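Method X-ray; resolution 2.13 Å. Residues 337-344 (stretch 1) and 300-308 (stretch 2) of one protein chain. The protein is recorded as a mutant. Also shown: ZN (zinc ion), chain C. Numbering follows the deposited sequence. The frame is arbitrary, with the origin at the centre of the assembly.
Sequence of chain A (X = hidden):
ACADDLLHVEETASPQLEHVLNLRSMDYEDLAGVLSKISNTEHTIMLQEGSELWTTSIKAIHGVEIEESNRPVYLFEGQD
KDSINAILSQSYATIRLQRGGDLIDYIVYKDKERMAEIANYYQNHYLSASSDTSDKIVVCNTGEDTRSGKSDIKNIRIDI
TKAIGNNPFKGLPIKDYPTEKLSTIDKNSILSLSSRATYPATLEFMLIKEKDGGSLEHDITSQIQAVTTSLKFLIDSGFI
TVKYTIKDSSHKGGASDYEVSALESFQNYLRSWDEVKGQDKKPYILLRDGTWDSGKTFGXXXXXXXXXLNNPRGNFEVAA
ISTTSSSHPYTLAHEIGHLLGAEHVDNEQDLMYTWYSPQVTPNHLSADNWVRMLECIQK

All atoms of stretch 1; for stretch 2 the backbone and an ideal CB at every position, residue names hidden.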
# COMPACT_ATOMS: atom_id res chain seq x y z
N GLY A 337 6.97 9.24 0.25
CA GLY A 337 8.39 9.50 0.44
C GLY A 337 8.77 10.90 -0.01
O GLY A 337 9.44 11.65 0.73
N HIS A 338 8.35 11.27 -1.22
CA HIS A 338 8.59 12.61 -1.73
C HIS A 338 7.96 13.68 -0.81
O HIS A 338 8.61 14.67 -0.46
CB HIS A 338 8.04 12.76 -3.15
CG HIS A 338 8.88 12.11 -4.21
ND1 HIS A 338 10.26 12.25 -4.26
CD2 HIS A 338 8.55 11.35 -5.27
CE1 HIS A 338 10.72 11.60 -5.30
NE2 HIS A 338 9.71 11.04 -5.94
N LEU A 339 6.71 13.46 -0.39
CA LEU A 339 6.01 14.44 0.44
C LEU A 339 6.74 14.67 1.77
O LEU A 339 6.72 15.77 2.32
CB LEU A 339 4.57 14.00 0.70
CG LEU A 339 3.63 13.92 -0.51
CD1 LEU A 339 2.26 13.37 -0.10
CD2 LEU A 339 3.48 15.29 -1.15
N LEU A 340 7.42 13.64 2.26
CA LEU A 340 8.18 13.72 3.51
C LEU A 340 9.59 14.27 3.31
O LEU A 340 10.30 14.53 4.29
CB LEU A 340 8.25 12.35 4.17
CG LEU A 340 6.96 11.85 4.82
CD1 LEU A 340 7.05 10.35 5.07
CD2 LEU A 340 6.71 12.58 6.12
N GLY A 341 10.01 14.43 2.06
CA GLY A 341 11.32 15.01 1.79
C GLY A 341 12.32 14.14 1.06
O GLY A 341 13.39 14.61 0.67
N ALA A 342 11.99 12.87 0.84
CA ALA A 342 12.92 11.96 0.16
C ALA A 342 13.07 12.32 -1.31
O ALA A 342 12.11 12.70 -1.99
CB ALA A 342 12.46 10.51 0.31
N GLU A 343 14.29 12.16 -1.82
CA GLU A 343 14.59 12.43 -3.22
C GLU A 343 14.96 11.14 -3.93
O GLU A 343 15.20 10.12 -3.28
CB GLU A 343 15.72 13.45 -3.33
CG GLU A 343 15.21 14.87 -3.50
CD GLU A 343 16.13 15.90 -2.90
OE1 GLU A 343 17.30 15.56 -2.61
OE2 GLU A 343 15.68 17.05 -2.71
N HIS A 344 14.99 11.17 -5.26
CA HIS A 344 15.38 9.99 -6.02
C HIS A 344 16.84 9.64 -5.73
O HIS A 344 17.66 10.53 -5.51
CB HIS A 344 15.17 10.22 -7.53
CG HIS A 344 13.73 10.20 -7.94
ND1 HIS A 344 13.26 10.87 -9.04
CD2 HIS A 344 12.66 9.61 -7.37
CE1 HIS A 344 11.96 10.68 -9.15
NE2 HIS A 344 11.57 9.91 -8.14
N UNK A 300 2.12 11.06 -8.53
CA UNK A 300 2.62 12.43 -8.64
C UNK A 300 2.36 13.18 -7.35
O UNK A 300 1.23 13.20 -6.86
CB UNK A 300 1.97 13.16 -9.82
N UNK A 301 3.41 13.78 -6.81
CA UNK A 301 3.32 14.49 -5.53
C UNK A 301 3.35 16.00 -5.73
O UNK A 301 4.04 16.49 -6.63
CB UNK A 301 4.46 14.07 -4.60
N UNK A 302 2.63 16.73 -4.88
CA UNK A 302 2.53 18.18 -5.02
C UNK A 302 3.86 18.89 -4.78
O UNK A 302 4.06 20.00 -5.24
CB UNK A 302 1.48 18.72 -4.05
N UNK A 303 4.74 18.26 -4.01
CA UNK A 303 6.04 18.82 -3.73
C UNK A 303 6.93 17.86 -2.96
O UNK A 303 6.48 16.82 -2.48
CB UNK A 303 5.89 20.13 -2.95
N UNK A 304 8.20 18.20 -2.84
CA UNK A 304 9.12 17.41 -2.04
C UNK A 304 9.35 18.07 -0.68
O UNK A 304 9.73 19.23 -0.62
CB UNK A 304 10.45 17.23 -2.78
N UNK A 305 9.09 17.33 0.39
CA UNK A 305 9.37 17.86 1.72
C UNK A 305 8.38 18.92 2.14
O UNK A 305 8.76 20.03 2.51
CB UNK A 305 10.79 18.44 1.77
N UNK A 306 7.10 18.58 2.08
CA UNK A 306 6.05 19.54 2.38
C UNK A 306 5.21 19.11 3.58
O UNK A 306 4.27 19.81 3.97
CB UNK A 306 5.15 19.73 1.16
N UNK A 307 5.54 17.96 4.17
CA UNK A 307 4.84 17.51 5.38
C UNK A 307 5.59 17.94 6.63
O UNK A 307 6.72 17.50 6.87
CB UNK A 307 4.67 15.99 5.37
N UNK A 308 4.98 18.81 7.43
CA UNK A 308 5.61 19.27 8.67
C UNK A 308 4.68 19.01 9.86
O UNK A 308 3.52 19.43 9.85
CB UNK A 308 5.96 20.76 8.58
ZN ZN C . 9.71 9.74 -7.47

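Position 300 has extended strand angles, and its CB points away from stretch 1 with nothing of it within 5.5 Å. This contact sets no preference; the residue is Tyr300.

At 301 the CB points toward stretch 1. The ideal CB already lies 3.8 Å from Leu339 CD2 and 4.1 Å from His338 CB, so a small apolar side chain fits best. Ala301 fills the place.

Position 302 points sideways, its ideal CB 4.9 Å from Leu339 CD2, and would accept many small or medium residues. Ser302 has a p rotamer, its OG 4.0 Å from Leu339 CD2. At 303 a CB would meet nothing of stretch 1, and the very extended angles (-174/170) suit glycine without demanding it. Gly303 offers its O atom, 3.6 Å from Leu339 CD2.

Position 304 runs sideways past the end of the helix. Its CA lies 3.2 Å from His338 O in a CA-H...O contact. Its CB points sideways, 3.9 Å from His338 O and 4.9 Å from Ala342 O, with room beyond it for a side chain whose end can reach the His338 ring and the aliphatic part of Glu343. A long or branched apolar side chain suits: Ile, Leu, Val or Met. Ile304 lays CG2 3.7 Å from Gly341 O and CD1 3.9 Å from His338 ND1 and 4.0 Å from Glu343 CG. That ring holds zinc through NE2 and donates from ND1 to Ala342 O, so the isoleucine packs beside an already satisfied imidazole.

Position 305 is the most restricted. Its phi is positive, and an ideal CB would sit a tight 3.5 Å from Gly341 CA; glycine is the clear choice. In Gly305 the CA comes 3.5 Å from Gly341 CA, itself a glycine of positive phi closing the helix in a Schellman motif. This close approach accompanies the hydrogen bond from Gly305 N to His338 O, 2.8 Å.

At 306 the backbone N donates to Leu339 O (2.8 Å), a bond any residue but proline could make. The CB points sideways near Leu339, favouring a modest apolar group. Val306 brings CG2 to 3.8 Å from Leu339 CD2.

Position 307 also donates from N to Leu339 O (3.1 Å), so this carbonyl accepts twice. Its CB points toward stretch 1, 4.0 Å from Leu340 CD2, and calls for a sizeable aliphatic such as Ile, Leu or Val. Ile307 sets CD1 3.7 Å from Leu339 CB and CG2 4.0 Å from Leu340 CD2.

Position 308 turns away, leaving the choice open; His308 hydrogen-bonds elsewhere in the structure.

Stretch 2, residues 300-308: YASGIGVIH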
# COMPACT_ATOMS: atom_id res chain seq x y z
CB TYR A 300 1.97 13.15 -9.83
CG TYR A 300 2.54 14.54 -10.09
CD1 TYR A 300 3.74 14.71 -10.76
CD2 TYR A 300 1.85 15.67 -9.68
CE1 TYR A 300 4.25 15.98 -10.99
CE2 TYR A 300 2.34 16.93 -9.90
CZ TYR A 300 3.53 17.08 -10.56
OH TYR A 300 4.01 18.35 -10.79
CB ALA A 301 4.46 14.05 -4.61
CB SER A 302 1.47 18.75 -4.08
OG SER A 302 1.82 18.52 -2.73
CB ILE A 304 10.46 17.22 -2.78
CG1 ILE A 304 10.23 16.32 -4.00
CG2 ILE A 304 11.51 16.59 -1.87
CD1 ILE A 304 11.52 15.93 -4.72
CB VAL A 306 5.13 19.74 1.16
CG1 VAL A 306 5.88 20.45 0.05
CG2 VAL A 306 4.61 18.41 0.68
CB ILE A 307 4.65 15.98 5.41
CG1 ILE A 307 3.66 15.54 4.33
CG2 ILE A 307 4.15 15.54 6.79
CD1 ILE A 307 3.45 14.03 4.26
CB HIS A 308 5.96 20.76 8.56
CG HIS A 308 6.56 21.15 7.24
ND1 HIS A 308 7.73 20.60 6.76
CD2 HIS A 308 6.15 22.03 6.30
CE1 HIS A 308 8.02 21.13 5.58
NE2 HIS A 308 7.07 22.00 5.28
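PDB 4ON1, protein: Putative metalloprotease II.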